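Local coordinates for protein putative Glycerophosphoryl diester phosphodiesterase (Silicibacter pomeroyi, PDB 3L12) that is of undemonstrated function but belongs to the glycerophosphoryl diester phosphodiesterase family of TIM-barrel proteins and holds a magnesium ion, at residues L148-D153 and T183-F188; M166-L171 and R197-D202; A161-M166 and S187-L192; Y207-P212 and Q247-Y252. One frame throughout, in Å; residues are numbered along the deposited sequence.

Interaction 1. Residues L148-D153 and T183-F188; sequences LELKSD and TVMHSF. With MG (magnesium ion), chain C.
Three backbone hydrogen bonds join 148-153 to 183-188, parallel neighbours in the barrel sheet, the short segments inclined at 40°. Leu148 N gives to Val184 O at 3.0 Å, nearly along the C=O axis; His186 N returns to Leu148 O from above the carbonyl plane, and Leu150 N meets His186 O almost exactly on its axis. Past the last rung, Ser187 OG, anti to its backbone N, donates to Leu150 O at 2.8 Å in the carbonyl plane.

Apolar contact lies on the Leu148 and Met185 face, where the bent selenomethionine brings CE to 4.1 Å from Leu150 CD1; helix 160-176 covers this side in the beta-alpha-beta unit of the barrel.

Glu149 and His186 occupy the other face, with Glu149 CB at the imidazole edge and the carboxylate and ring planes 88° apart. His186 ND1 bonds to Ser206.

For the metal, the extended Glu149 chain places OE1 2.0 Å from MG, whose shell includes Glu50, Asp52 and two waters. Glu149 OE2 instead accepts from a water at 2.7 Å that also donates to Leu150 O and accepts from Phe188 N. With one oxygen on the cation and the other on this water, the rotation of the carboxylate is fixed, and the group is probably ionised.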
loop_
_atom_site.group_PDB
_atom_site.type_symbol
_atom_site.label_atom_id
_atom_site.label_comp_id
_atom_site.label_asym_id
_atom_site.label_seq_id
_atom_site.Cartn_x
_atom_site.Cartn_y
_atom_site.Cartn_z
ATOM N N LEU A 148 4.513 -11.594 -17.739
ATOM C CA LEU A 148 5.362 -12.594 -17.094
ATOM C C LEU A 148 6.751 -12.519 -17.699
ATOM O O LEU A 148 7.006 -12.927 -18.849
ATOM C CB LEU A 148 4.695 -13.956 -17.254
ATOM C CG LEU A 148 5.283 -15.140 -16.526
ATOM C CD1 LEU A 148 4.245 -16.252 -16.560
ATOM C CD2 LEU A 148 6.664 -15.601 -17.069
ATOM N N GLU A 149 7.660 -11.935 -16.927
ATOM C CA GLU A 149 9.043 -11.730 -17.408
ATOM C C GLU A 149 9.845 -13.016 -17.164
ATOM O O GLU A 149 10.133 -13.372 -16.006
ATOM C CB GLU A 149 9.738 -10.533 -16.767
ATOM C CG GLU A 149 11.041 -10.223 -17.499
ATOM C CD GLU A 149 11.907 -9.125 -16.931
ATOM O OE1 GLU A 149 11.424 -8.240 -16.222
ATOM O OE2 GLU A 149 13.137 -9.134 -17.292
ATOM N N LEU A 150 10.212 -13.693 -18.244
ATOM C CA LEU A 150 11.113 -14.833 -18.147
ATOM C C LEU A 150 12.541 -14.290 -18.028
ATOM O O LEU A 150 12.989 -13.582 -18.937
ATOM C CB LEU A 150 10.995 -15.704 -19.372
ATOM C CG LEU A 150 9.672 -16.494 -19.500
ATOM C CD1 LEU A 150 8.708 -15.665 -20.303
ATOM C CD2 LEU A 150 9.862 -17.852 -20.136
ATOM N N LYS A 151 13.205 -14.607 -16.911
ATOM C CA LYS A 151 14.571 -14.129 -16.571
ATOM C C LYS A 151 15.476 -15.339 -16.688
ATOM O O LYS A 151 15.529 -16.226 -15.817
ATOM C CB LYS A 151 14.617 -13.490 -15.174
ATOM C CG LYS A 151 15.934 -12.782 -14.802
ATOM C CD LYS A 151 16.004 -11.453 -15.559
ATOM C CE LYS A 151 16.986 -10.445 -14.978
ATOM N NZ LYS A 151 18.314 -10.626 -15.625
ATOM N N SER A 152 16.144 -15.419 -17.824
ATOM C CA SER A 152 17.096 -16.500 -18.060
ATOM C C SER A 152 18.421 -16.211 -17.312
ATOM O O SER A 152 18.762 -15.047 -17.029
ATOM C CB SER A 152 17.346 -16.620 -19.547
ATOM O OG SER A 152 17.608 -15.331 -20.041
ATOM N N ASP A 153 19.147 -17.273 -17.019
ATOM C CA ASP A 153 20.431 -17.207 -16.321
ATOM C C ASP A 153 21.442 -17.395 -17.419
ATOM O O ASP A 153 21.382 -18.407 -18.138
ATOM C CB ASP A 153 20.541 -18.336 -15.311
ATOM C CG ASP A 153 21.868 -18.320 -14.525
ATOM O OD1 ASP A 153 22.880 -17.742 -15.022
ATOM O OD2 ASP A 153 21.869 -18.907 -13.394
ATOM N N THR A 183 -2.210 -14.145 -19.832
ATOM C CA THR A 183 -0.754 -14.162 -19.807
ATOM C C THR A 183 -0.045 -13.731 -21.093
ATOM O O THR A 183 -0.362 -14.172 -22.187
ATOM C CB THR A 183 -0.277 -15.593 -19.469
ATOM O OG1 THR A 183 -0.841 -15.993 -18.209
ATOM C CG2 THR A 183 1.269 -15.656 -19.419
ATOM N N VAL A 184 0.965 -12.889 -20.881
ATOM C CA VAL A 184 1.840 -12.413 -21.913
ATOM C C VAL A 184 3.257 -12.819 -21.573
ATOM O O VAL A 184 3.728 -12.567 -20.467
ATOM C CB VAL A 184 1.775 -10.876 -22.043
ATOM C CG1 VAL A 184 2.717 -10.372 -23.145
ATOM C CG2 VAL A 184 0.357 -10.433 -22.300
HETATM N N MSE A 185 3.941 -13.460 -22.516
HETATM C CA MSE A 185 5.304 -13.909 -22.327
HETATM C C MSE A 185 6.250 -12.750 -22.688
HETATM O O MSE A 185 6.227 -12.262 -23.787
HETATM C CB MSE A 185 5.527 -15.167 -23.144
HETATM C CG MSE A 185 4.550 -16.294 -22.770
HETATM SE SE MSE A 185 4.814 -17.112 -21.057
HETATM C CE MSE A 185 6.029 -18.471 -21.566
ATOM N N HIS A 186 7.085 -12.345 -21.731
ATOM C CA HIS A 186 7.820 -11.072 -21.745
ATOM C C HIS A 186 9.280 -11.293 -21.400
ATOM O O HIS A 186 9.561 -12.027 -20.454
ATOM C CB HIS A 186 7.053 -10.211 -20.713
ATOM C CG HIS A 186 7.585 -8.853 -20.393
ATOM N ND1 HIS A 186 7.475 -7.772 -21.243
ATOM C CD2 HIS A 186 8.083 -8.367 -19.225
ATOM C CE1 HIS A 186 7.944 -6.694 -20.628
ATOM N NE2 HIS A 186 8.309 -7.027 -19.405
ATOM N N SER A 187 10.213 -10.685 -22.149
ATOM C CA SER A 187 11.619 -10.900 -21.851
ATOM C C SER A 187 12.574 -9.979 -22.568
ATOM O O SER A 187 12.281 -9.469 -23.653
ATOM C CB SER A 187 11.995 -12.357 -22.281
ATOM O OG SER A 187 13.187 -12.824 -21.644
ATOM N N PHE A 188 13.736 -9.846 -21.951
ATOM C CA PHE A 188 14.890 -9.267 -22.607
ATOM C C PHE A 188 15.533 -10.313 -23.520
ATOM O O PHE A 188 16.260 -9.961 -24.425
ATOM C CB PHE A 188 15.978 -8.819 -21.628
ATOM C CG PHE A 188 15.770 -7.441 -21.053
ATOM C CD1 PHE A 188 16.072 -6.313 -21.785
ATOM C CD2 PHE A 188 15.312 -7.303 -19.774
ATOM C CE1 PHE A 188 15.938 -5.039 -21.204
ATOM C CE2 PHE A 188 15.163 -6.016 -19.218
ATOM C CZ PHE A 188 15.486 -4.929 -19.942
HETATM MG MG MG C . 10.880 -7.538 -14.472
HETATM O O HOH W 1 14.051 -10.811 -19.151
HETATM O O HOH W 2 12.908 -7.166 -13.926
HETATM O O HOH W 3 10.295 -6.973 -12.560
#

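Interaction 2. Residues M166-L171 and R197-D202; sequences MVAAVL and RRQAPD
Within the TIM-barrel fold, helix 160-176 and the end of helix 190-199 pack side by side on the outside of the strands, and Gln199 has the largest buried surface of the contact. Its CG stands anti to the carbonyl carbon (chi1 -67°) and the chain then runs extended, crossing Val167 obliquely so that the amide passes over a methyl: Val167 CG1 lies 3.6 Å from Gln199 CD. The amide nitrogen is satisfied elsewhere, NE2 bonding to Glu195 and to the carbonyl oxygen of Ala164. Gln199 OE1 then comes against Ala168, 3.3 Å from Ala168 CA; the approach to Ala168 N has too poor an angle for a hydrogen bond, so the two segments are joined by packing alone.

Leu171, with its CA-CB bond directed at the partner, is next in buried surface. One branch, CD1, presses on the aliphatic root of the glutamine, 3.6 Å from Gln199 CB. Leu171 also touches Met185 of strand 183-187 and Leu203.

Ala200 is the first residue to leave helical backbone angles (phi -153°), and its methyl turns to the leucine fork, with Ala200 CB 3.6 Å from Leu171 CD2 and 3.7 Å from Leu171 CD1.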
loop_
_atom_site.group_PDB
_atom_site.type_symbol
_atom_site.label_atom_id
_atom_site.label_comp_id
_atom_site.label_asym_id
_atom_site.label_seq_id
_atom_site.Cartn_x
_atom_site.Cartn_y
_atom_site.Cartn_z
HETATM N N MSE A 166 12.841 -24.468 -19.347
HETATM C CA MSE A 166 12.324 -23.312 -18.566
HETATM C C MSE A 166 10.974 -22.898 -19.122
HETATM O O MSE A 166 9.989 -22.757 -18.400
HETATM C CB MSE A 166 13.284 -22.141 -18.615
HETATM C CG MSE A 166 12.636 -20.846 -18.093
HETATM SE SE MSE A 166 13.898 -19.449 -17.787
HETATM C CE MSE A 166 12.778 -18.603 -16.565
ATOM N N VAL A 167 10.940 -22.699 -20.439
ATOM C CA VAL A 167 9.719 -22.299 -21.110
ATOM C C VAL A 167 8.612 -23.322 -20.850
ATOM O O VAL A 167 7.504 -22.959 -20.454
ATOM C CB VAL A 167 9.956 -22.051 -22.625
ATOM C CG1 VAL A 167 8.587 -21.854 -23.374
ATOM C CG2 VAL A 167 10.837 -20.845 -22.838
ATOM N N ALA A 168 8.924 -24.592 -20.958
ATOM C CA ALA A 168 7.906 -25.630 -20.768
ATOM C C ALA A 168 7.355 -25.657 -19.333
ATOM O O ALA A 168 6.145 -25.914 -19.113
ATOM C CB ALA A 168 8.466 -27.010 -21.162
ATOM N N ALA A 169 8.251 -25.439 -18.375
ATOM C CA ALA A 169 7.894 -25.418 -16.976
ATOM C C ALA A 169 6.976 -24.224 -16.639
ATOM O O ALA A 169 5.998 -24.383 -15.941
ATOM C CB ALA A 169 9.192 -25.428 -16.108
ATOM N N VAL A 170 7.324 -23.051 -17.147
ATOM C CA VAL A 170 6.492 -21.869 -16.986
ATOM C C VAL A 170 5.121 -22.122 -17.610
ATOM O O VAL A 170 4.067 -21.885 -17.008
ATOM C CB VAL A 170 7.197 -20.638 -17.578
ATOM C CG1 VAL A 170 6.252 -19.459 -17.695
ATOM C CG2 VAL A 170 8.416 -20.296 -16.720
ATOM N N LEU A 171 5.096 -22.680 -18.813
ATOM C CA LEU A 171 3.798 -22.948 -19.492
ATOM C C LEU A 171 2.930 -23.971 -18.764
ATOM O O LEU A 171 1.710 -23.827 -18.728
ATOM C CB LEU A 171 4.024 -23.387 -20.931
ATOM C CG LEU A 171 4.512 -22.243 -21.826
ATOM C CD1 LEU A 171 4.963 -22.768 -23.203
ATOM C CD2 LEU A 171 3.437 -21.145 -21.982
ATOM N N ARG A 197 7.002 -18.763 -28.433
ATOM C CA ARG A 197 6.068 -18.719 -29.535
ATOM C C ARG A 197 5.920 -20.098 -30.146
ATOM O O ARG A 197 4.833 -20.481 -30.546
ATOM C CB ARG A 197 6.518 -17.723 -30.602
ATOM C CG ARG A 197 5.498 -17.524 -31.692
ATOM C CD ARG A 197 5.908 -16.540 -32.759
ATOM N NE ARG A 197 6.322 -15.265 -32.163
ATOM C CZ ARG A 197 7.581 -14.852 -32.008
ATOM N NH1 ARG A 197 8.615 -15.576 -32.446
ATOM N NH2 ARG A 197 7.821 -13.671 -31.441
ATOM N N ARG A 198 7.018 -20.837 -30.233
ATOM C CA ARG A 198 6.931 -22.203 -30.746
ATOM C C ARG A 198 6.206 -23.136 -29.784
ATOM O O ARG A 198 5.454 -24.011 -30.238
ATOM C CB ARG A 198 8.311 -22.765 -31.123
ATOM C CG ARG A 198 8.865 -22.176 -32.390
ATOM C CD ARG A 198 10.156 -22.920 -32.788
ATOM N NE ARG A 198 11.212 -22.655 -31.827
ATOM C CZ ARG A 198 12.019 -21.593 -31.836
ATOM N NH1 ARG A 198 11.898 -20.646 -32.760
ATOM N NH2 ARG A 198 12.933 -21.464 -30.880
ATOM N N GLN A 199 6.414 -22.982 -28.481
ATOM C CA GLN A 199 5.710 -23.824 -27.518
ATOM C C GLN A 199 4.274 -23.367 -27.159
ATOM O O GLN A 199 3.486 -24.193 -26.698
ATOM C CB GLN A 199 6.506 -23.961 -26.214
ATOM C CG GLN A 199 7.804 -24.723 -26.323
ATOM C CD GLN A 199 8.416 -25.046 -24.979
ATOM O OE1 GLN A 199 7.707 -25.335 -24.000
ATOM N NE2 GLN A 199 9.738 -24.956 -24.907
ATOM N N ALA A 200 3.952 -22.096 -27.400
ATOM C CA ALA A 200 2.666 -21.509 -26.992
ATOM C C ALA A 200 2.297 -20.360 -27.924
ATOM O O ALA A 200 2.288 -19.211 -27.514
ATOM C CB ALA A 200 2.765 -21.037 -25.552
ATOM N N PRO A 201 1.972 -20.673 -29.197
ATOM C CA PRO A 201 1.662 -19.621 -30.141
ATOM C C PRO A 201 0.408 -18.838 -29.776
ATOM O O PRO A 201 0.176 -17.757 -30.336
ATOM C CB PRO A 201 1.446 -20.380 -31.462
ATOM C CG PRO A 201 1.161 -21.762 -31.057
ATOM C CD PRO A 201 1.985 -21.995 -29.856
ATOM N N ASP A 202 -0.376 -19.385 -28.857
ATOM C CA ASP A 202 -1.573 -18.742 -28.355
ATOM C C ASP A 202 -1.286 -17.597 -27.393
ATOM O O ASP A 202 -2.160 -16.779 -27.187
ATOM C CB ASP A 202 -2.507 -19.769 -27.690
ATOM C CG ASP A 202 -1.816 -20.664 -26.646
ATOM O OD1 ASP A 202 -0.781 -21.351 -26.956
ATOM O OD2 ASP A 202 -2.361 -20.712 -25.507
#

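Interaction 3. Residues A161-M166 and S187-L192; sequences AARAEM and SFDWAL
Arg163 and Asp189 make the tight part of this contact, meeting tip to tip between helix 160-176 and the start of helix 190-199. The arginine leaves its helix with CG anti to the carbonyl carbon and bends at chi3 (51°), which brings the guanidinium end-on to the carboxylate. Two nitrogens grip two oxygens in a salt bridge. Arg163 NH1 donates to Asp189 OD2 at 2.8 Å, almost straight and onto the syn lone pair, with the oxygen 1° out of the guanidinium plane. Arg163 NH2 donates to Asp189 OD1 at 3.1 Å, but there it comes from above the carboxylate plane, in keeping with the 28° between the two flat groups.

Asp189 is also the N-cap of helix 190-199. Its OD1 accepts from Leu192 N at 3.2 Å, so that one oxygen serves both the helix start and the arginine, while OD2 is also hydrogen-bonded to Ser152 OG. Just before it, Ser187 OG accepts from Asp189 N at 2.9 Å in an ST turn, which ties the end of barrel strand 183-187 to the helix that follows it. The helix start and Arg163 would probably both favour an ionised carboxylate.

Leu192 leads inward: its CD1 lies over one face of the guanidinium, near the rim, 3.7 Å from Arg163 O. Deeper in, buried Met166 and Leu192 meet as apolar groups, Met166 SE 4.3 Å from Leu192 CD2. On the solvent side the contact thins to the exposed Ala191, whose CB stands 3.8 Å from Arg163 NH2.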
loop_
_atom_site.group_PDB
_atom_site.type_symbol
_atom_site.label_atom_id
_atom_site.label_comp_id
_atom_site.label_asym_id
_atom_site.label_seq_id
_atom_site.Cartn_x
_atom_site.Cartn_y
_atom_site.Cartn_z
ATOM N N ALA A 161 18.520 -27.129 -24.420
ATOM C CA ALA A 161 17.522 -28.007 -23.790
ATOM C C ALA A 161 17.014 -27.421 -22.472
ATOM O O ALA A 161 15.812 -27.393 -22.251
ATOM C CB ALA A 161 18.066 -29.428 -23.590
ATOM N N ALA A 162 17.927 -26.966 -21.602
ATOM C CA ALA A 162 17.539 -26.327 -20.341
ATOM C C ALA A 162 16.704 -25.077 -20.561
ATOM O O ALA A 162 15.755 -24.817 -19.812
ATOM C CB ALA A 162 18.771 -25.967 -19.500
ATOM N N ARG A 163 17.067 -24.263 -21.540
ATOM C CA ARG A 163 16.297 -23.054 -21.844
ATOM C C ARG A 163 14.865 -23.420 -22.305
ATOM O O ARG A 163 13.888 -22.786 -21.875
ATOM C CB ARG A 163 17.021 -22.212 -22.888
ATOM C CG ARG A 163 18.328 -21.602 -22.359
ATOM C CD ARG A 163 19.221 -21.070 -23.492
ATOM N NE ARG A 163 18.498 -20.176 -24.402
ATOM C CZ ARG A 163 18.151 -18.915 -24.140
ATOM N NH1 ARG A 163 18.436 -18.351 -22.961
ATOM N NH2 ARG A 163 17.502 -18.197 -25.068
ATOM N N ALA A 164 14.749 -24.466 -23.124
ATOM C CA ALA A 164 13.438 -24.946 -23.600
ATOM C C ALA A 164 12.640 -25.508 -22.420
ATOM O O ALA A 164 11.408 -25.386 -22.360
ATOM C CB ALA A 164 13.586 -26.036 -24.692
ATOM N N GLU A 165 13.352 -26.155 -21.495
ATOM C CA GLU A 165 12.740 -26.707 -20.291
ATOM C C GLU A 165 12.154 -25.595 -19.419
ATOM O O GLU A 165 11.112 -25.768 -18.803
ATOM C CB GLU A 165 13.733 -27.515 -19.488
ATOM C CG GLU A 165 14.060 -28.888 -20.104
ATOM C CD GLU A 165 15.290 -29.529 -19.475
ATOM O OE1 GLU A 165 15.725 -29.060 -18.408
ATOM O OE2 GLU A 165 15.814 -30.490 -20.061
HETATM N N MSE A 166 12.841 -24.468 -19.347
HETATM C CA MSE A 166 12.324 -23.312 -18.566
HETATM C C MSE A 166 10.974 -22.898 -19.122
HETATM O O MSE A 166 9.989 -22.757 -18.400
HETATM C CB MSE A 166 13.284 -22.141 -18.615
HETATM C CG MSE A 166 12.636 -20.846 -18.093
HETATM SE SE MSE A 166 13.898 -19.449 -17.787
HETATM C CE MSE A 166 12.778 -18.603 -16.565
ATOM N N SER A 187 10.213 -10.685 -22.149
ATOM C CA SER A 187 11.619 -10.900 -21.851
ATOM C C SER A 187 12.574 -9.979 -22.568
ATOM O O SER A 187 12.281 -9.469 -23.653
ATOM C CB SER A 187 11.995 -12.357 -22.281
ATOM O OG SER A 187 13.187 -12.824 -21.644
ATOM N N PHE A 188 13.736 -9.846 -21.951
ATOM C CA PHE A 188 14.890 -9.267 -22.607
ATOM C C PHE A 188 15.533 -10.313 -23.520
ATOM O O PHE A 188 16.260 -9.961 -24.425
ATOM C CB PHE A 188 15.978 -8.819 -21.628
ATOM C CG PHE A 188 15.770 -7.441 -21.053
ATOM C CD1 PHE A 188 16.072 -6.313 -21.785
ATOM C CD2 PHE A 188 15.312 -7.303 -19.774
ATOM C CE1 PHE A 188 15.938 -5.039 -21.204
ATOM C CE2 PHE A 188 15.163 -6.016 -19.218
ATOM C CZ PHE A 188 15.486 -4.929 -19.942
ATOM N N ASP A 189 15.312 -11.587 -23.234
ATOM C CA ASP A 189 15.937 -12.724 -23.989
ATOM C C ASP A 189 15.043 -12.987 -25.188
ATOM O O ASP A 189 14.079 -13.761 -25.124
ATOM C CB ASP A 189 16.038 -13.927 -23.036
ATOM C CG ASP A 189 16.938 -15.035 -23.545
ATOM O OD1 ASP A 189 17.021 -15.192 -24.763
ATOM O OD2 ASP A 189 17.530 -15.743 -22.678
ATOM N N TRP A 190 15.361 -12.333 -26.291
ATOM C CA TRP A 190 14.550 -12.388 -27.472
ATOM C C TRP A 190 14.571 -13.782 -28.101
ATOM O O TRP A 190 13.576 -14.199 -28.672
ATOM C CB TRP A 190 15.028 -11.312 -28.435
ATOM C CG TRP A 190 14.659 -9.885 -28.059
ATOM C CD1 TRP A 190 14.256 -9.428 -26.841
ATOM C CD2 TRP A 190 14.740 -8.737 -28.913
ATOM N NE1 TRP A 190 14.027 -8.071 -26.898
ATOM C CE2 TRP A 190 14.334 -7.622 -28.152
ATOM C CE3 TRP A 190 15.063 -8.554 -30.257
ATOM C CZ2 TRP A 190 14.219 -6.344 -28.697
ATOM C CZ3 TRP A 190 14.992 -7.268 -30.789
ATOM C CH2 TRP A 190 14.560 -6.185 -29.998
ATOM N N ALA A 191 15.688 -14.500 -27.972
ATOM C CA ALA A 191 15.731 -15.848 -28.513
ATOM C C ALA A 191 14.750 -16.702 -27.748
ATOM O O ALA A 191 14.069 -17.510 -28.343
ATOM C CB ALA A 191 17.176 -16.440 -28.473
ATOM N N LEU A 192 14.670 -16.504 -26.433
ATOM C CA LEU A 192 13.741 -17.238 -25.583
ATOM C C LEU A 192 12.290 -16.967 -25.985
ATOM O O LEU A 192 11.464 -17.866 -25.910
ATOM C CB LEU A 192 13.967 -16.936 -24.085
ATOM C CG LEU A 192 13.459 -17.963 -23.054
ATOM C CD1 LEU A 192 14.196 -19.308 -23.157
ATOM C CD2 LEU A 192 13.560 -17.389 -21.603
#

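Interaction 4. Residues Y207-P212 and Q247-Y252; sequences YLSQLP and QLWCPY
Between 207-212 and 247-252 the first bond is that of Leu248, whose carbonyl oxygen accepts from Tyr207 N at 3.0 Å and also lies at the edge of the Tyr207 ring. That ring packs edge-to-face with Trp190, and its hydroxyl bonds to Arg197.

Trp249 follows, its CG anti to the backbone N, which lays the indole edge along the neighbouring strand. Trp249 NE1 donates to Ser209 OG at 2.8 Å, the oxygen 25° out of the ring plane. Ser209 meets it from the crowded position between its own backbone N and carbonyl carbon, a side-chain rung added to the backbone ladder.

Cys250 carries two of the ladder's bonds. Its N donates to Tyr207 O at 2.8 Å and its O accepts from Ser209 N, both donors standing above the carbonyl planes. The short segments run parallel, 21° apart, as neighbouring strands of the TIM barrel do. On the face of Leu208 and Cys250, Leu208 CD2 reaches Cys250 CB at 3.8 Å; on that side Leu208 and Cys250 also touch His186 of strand 183-187, the neighbour of strand 205-209 on the other side.

Pro251 has its CG over the centre of the Trp249 ring, and its CB faces Ser209 OG at 3.6 Å.

Tyr252 N closes the ladder on Ser209 O, in the carbonyl plane. Alongside its ring lies the extended Gln210, pointing the same way, with amide and ring planes 56° apart; Gln210 NE2 sits over the ring centre, 3.5 Å from Tyr252 CG.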
loop_
_atom_site.group_PDB
_atom_site.type_symbol
_atom_site.label_atom_id
_atom_site.label_comp_id
_atom_site.label_asym_id
_atom_site.label_seq_id
_atom_site.Cartn_x
_atom_site.Cartn_y
_atom_site.Cartn_z
ATOM N N TYR A 207 8.625 -7.821 -26.009
ATOM C CA TYR A 207 10.065 -7.628 -26.162
ATOM C C TYR A 207 10.576 -6.399 -25.407
ATOM O O TYR A 207 10.262 -5.251 -25.784
ATOM C CB TYR A 207 10.361 -7.480 -27.652
ATOM C CG TYR A 207 10.305 -8.800 -28.444
ATOM C CD1 TYR A 207 9.099 -9.485 -28.656
ATOM C CD2 TYR A 207 11.448 -9.336 -29.022
ATOM C CE1 TYR A 207 9.068 -10.666 -29.397
ATOM C CE2 TYR A 207 11.417 -10.542 -29.767
ATOM C CZ TYR A 207 10.232 -11.212 -29.920
ATOM O OH TYR A 207 10.179 -12.414 -30.615
ATOM N N LEU A 208 11.293 -6.646 -24.331
ATOM C CA LEU A 208 11.926 -5.622 -23.544
ATOM C C LEU A 208 13.128 -5.095 -24.303
ATOM O O LEU A 208 13.877 -5.870 -24.970
ATOM C CB LEU A 208 12.441 -6.177 -22.208
ATOM C CG LEU A 208 11.333 -6.390 -21.197
ATOM C CD1 LEU A 208 11.706 -7.355 -20.050
ATOM C CD2 LEU A 208 10.993 -4.995 -20.632
ATOM N N SER A 209 13.379 -3.803 -24.143
ATOM C CA SER A 209 14.617 -3.200 -24.661
ATOM C C SER A 209 15.072 -2.090 -23.705
ATOM O O SER A 209 14.257 -1.473 -22.991
ATOM C CB SER A 209 14.426 -2.641 -26.075
ATOM O OG SER A 209 13.475 -1.585 -26.059
ATOM N N GLN A 210 16.372 -1.865 -23.666
ATOM C CA GLN A 210 16.965 -0.781 -22.882
ATOM C C GLN A 210 18.314 -0.416 -23.550
ATOM O O GLN A 210 19.194 -1.263 -23.669
ATOM C CB GLN A 210 17.141 -1.165 -21.423
ATOM C CG GLN A 210 17.754 -0.030 -20.577
ATOM C CD GLN A 210 17.872 -0.382 -19.154
ATOM O OE1 GLN A 210 18.222 -1.513 -18.811
ATOM N NE2 GLN A 210 17.588 0.570 -18.280
ATOM N N LEU A 211 18.456 0.821 -24.002
ATOM C CA LEU A 211 19.679 1.241 -24.711
ATOM C C LEU A 211 20.813 1.346 -23.725
ATOM O O LEU A 211 20.589 1.676 -22.550
ATOM C CB LEU A 211 19.468 2.564 -25.415
ATOM C CG LEU A 211 18.413 2.569 -26.530
ATOM C CD1 LEU A 211 18.242 3.966 -27.091
ATOM C CD2 LEU A 211 18.728 1.620 -27.622
ATOM N N PRO A 212 22.039 1.024 -24.182
ATOM C CA PRO A 212 23.205 1.128 -23.312
ATOM C C PRO A 212 23.395 2.569 -22.870
ATOM O O PRO A 212 23.725 2.811 -21.715
ATOM C CB PRO A 212 24.376 0.671 -24.198
ATOM C CG PRO A 212 23.792 0.212 -25.494
ATOM C CD PRO A 212 22.381 0.690 -25.574
ATOM N N GLN A 247 4.211 -9.023 -30.284
ATOM C CA GLN A 247 2.994 -8.222 -30.202
ATOM C C GLN A 247 3.197 -6.920 -29.400
ATOM O O GLN A 247 2.461 -5.966 -29.611
ATOM C CB GLN A 247 1.860 -9.009 -29.577
ATOM C CG GLN A 247 1.203 -10.017 -30.500
ATOM C CD GLN A 247 2.148 -11.121 -30.933
ATOM O OE1 GLN A 247 2.793 -11.756 -30.113
ATOM N NE2 GLN A 247 2.237 -11.350 -32.254
ATOM N N LEU A 248 4.162 -6.918 -28.488
ATOM C CA LEU A 248 4.455 -5.733 -27.649
ATOM C C LEU A 248 5.940 -5.388 -27.712
ATOM O O LEU A 248 6.814 -6.270 -27.785
ATOM C CB LEU A 248 4.099 -5.984 -26.198
ATOM C CG LEU A 248 2.672 -6.290 -25.749
ATOM C CD1 LEU A 248 2.432 -7.741 -25.965
ATOM C CD2 LEU A 248 2.470 -5.895 -24.240
ATOM N N TRP A 249 6.209 -4.086 -27.641
ATOM C CA TRP A 249 7.553 -3.562 -27.524
ATOM C C TRP A 249 7.557 -2.815 -26.224
ATOM O O TRP A 249 6.696 -1.960 -26.008
ATOM C CB TRP A 249 7.894 -2.605 -28.670
ATOM C CG TRP A 249 9.227 -1.897 -28.480
ATOM C CD1 TRP A 249 10.388 -2.421 -28.019
ATOM C CD2 TRP A 249 9.505 -0.527 -28.805
ATOM N NE1 TRP A 249 11.389 -1.436 -27.989
ATOM C CE2 TRP A 249 10.856 -0.274 -28.465
ATOM C CE3 TRP A 249 8.720 0.522 -29.293
ATOM C CZ2 TRP A 249 11.445 0.977 -28.633
ATOM C CZ3 TRP A 249 9.300 1.763 -29.449
ATOM C CH2 TRP A 249 10.650 1.978 -29.098
ATOM N N CYS A 250 8.499 -3.127 -25.344
ATOM C CA CYS A 250 8.552 -2.548 -24.002
ATOM C C CYS A 250 9.876 -1.899 -23.739
ATOM O O CYS A 250 10.757 -2.451 -23.114
ATOM C CB CYS A 250 8.259 -3.575 -22.900
ATOM S SG CYS A 250 6.563 -4.234 -23.038
ATOM N N PRO A 251 10.038 -0.677 -24.250
ATOM C CA PRO A 251 11.268 0.064 -24.026
ATOM C C PRO A 251 11.358 0.788 -22.704
ATOM O O PRO A 251 10.336 1.278 -22.146
ATOM C CB PRO A 251 11.229 1.113 -25.112
ATOM C CG PRO A 251 9.755 1.403 -25.269
ATOM C CD PRO A 251 9.062 0.074 -25.051
ATOM N N TYR A 252 12.578 0.878 -22.202
ATOM C CA TYR A 252 12.861 1.651 -21.014
ATOM C C TYR A 252 12.448 3.111 -21.308
ATOM O O TYR A 252 12.637 3.610 -22.423
ATOM C CB TYR A 252 14.328 1.573 -20.685
ATOM C CG TYR A 252 14.713 2.306 -19.425
ATOM C CD1 TYR A 252 14.261 1.873 -18.197
ATOM C CD2 TYR A 252 15.612 3.369 -19.473
ATOM C CE1 TYR A 252 14.633 2.527 -17.026
ATOM C CE2 TYR A 252 15.990 4.021 -18.304
ATOM C CZ TYR A 252 15.487 3.589 -17.104
ATOM O OH TYR A 252 15.860 4.239 -15.935
#

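Interactions 1 and 4 belong to one barrel sheet, in which strands 183-187 and 205-209 are neighbours; their centres are about 12 Å apart, and Ser187 O with Leu208 N probably bonds the two pairs together. Interactions 2 and 3, centres about 9 Å apart, both join helix 160-176 to helix 190-199 on the barrel's outside and share Met166. Interaction 3 also shares Ser187 and Phe188 with interaction 1. Along the chain, the segments of 1 and 2 alternate, whereas 4 opens only after the other three have closed. Successive strand-helix units thus build the wall, with the magnesium site on the inner side of interaction 1.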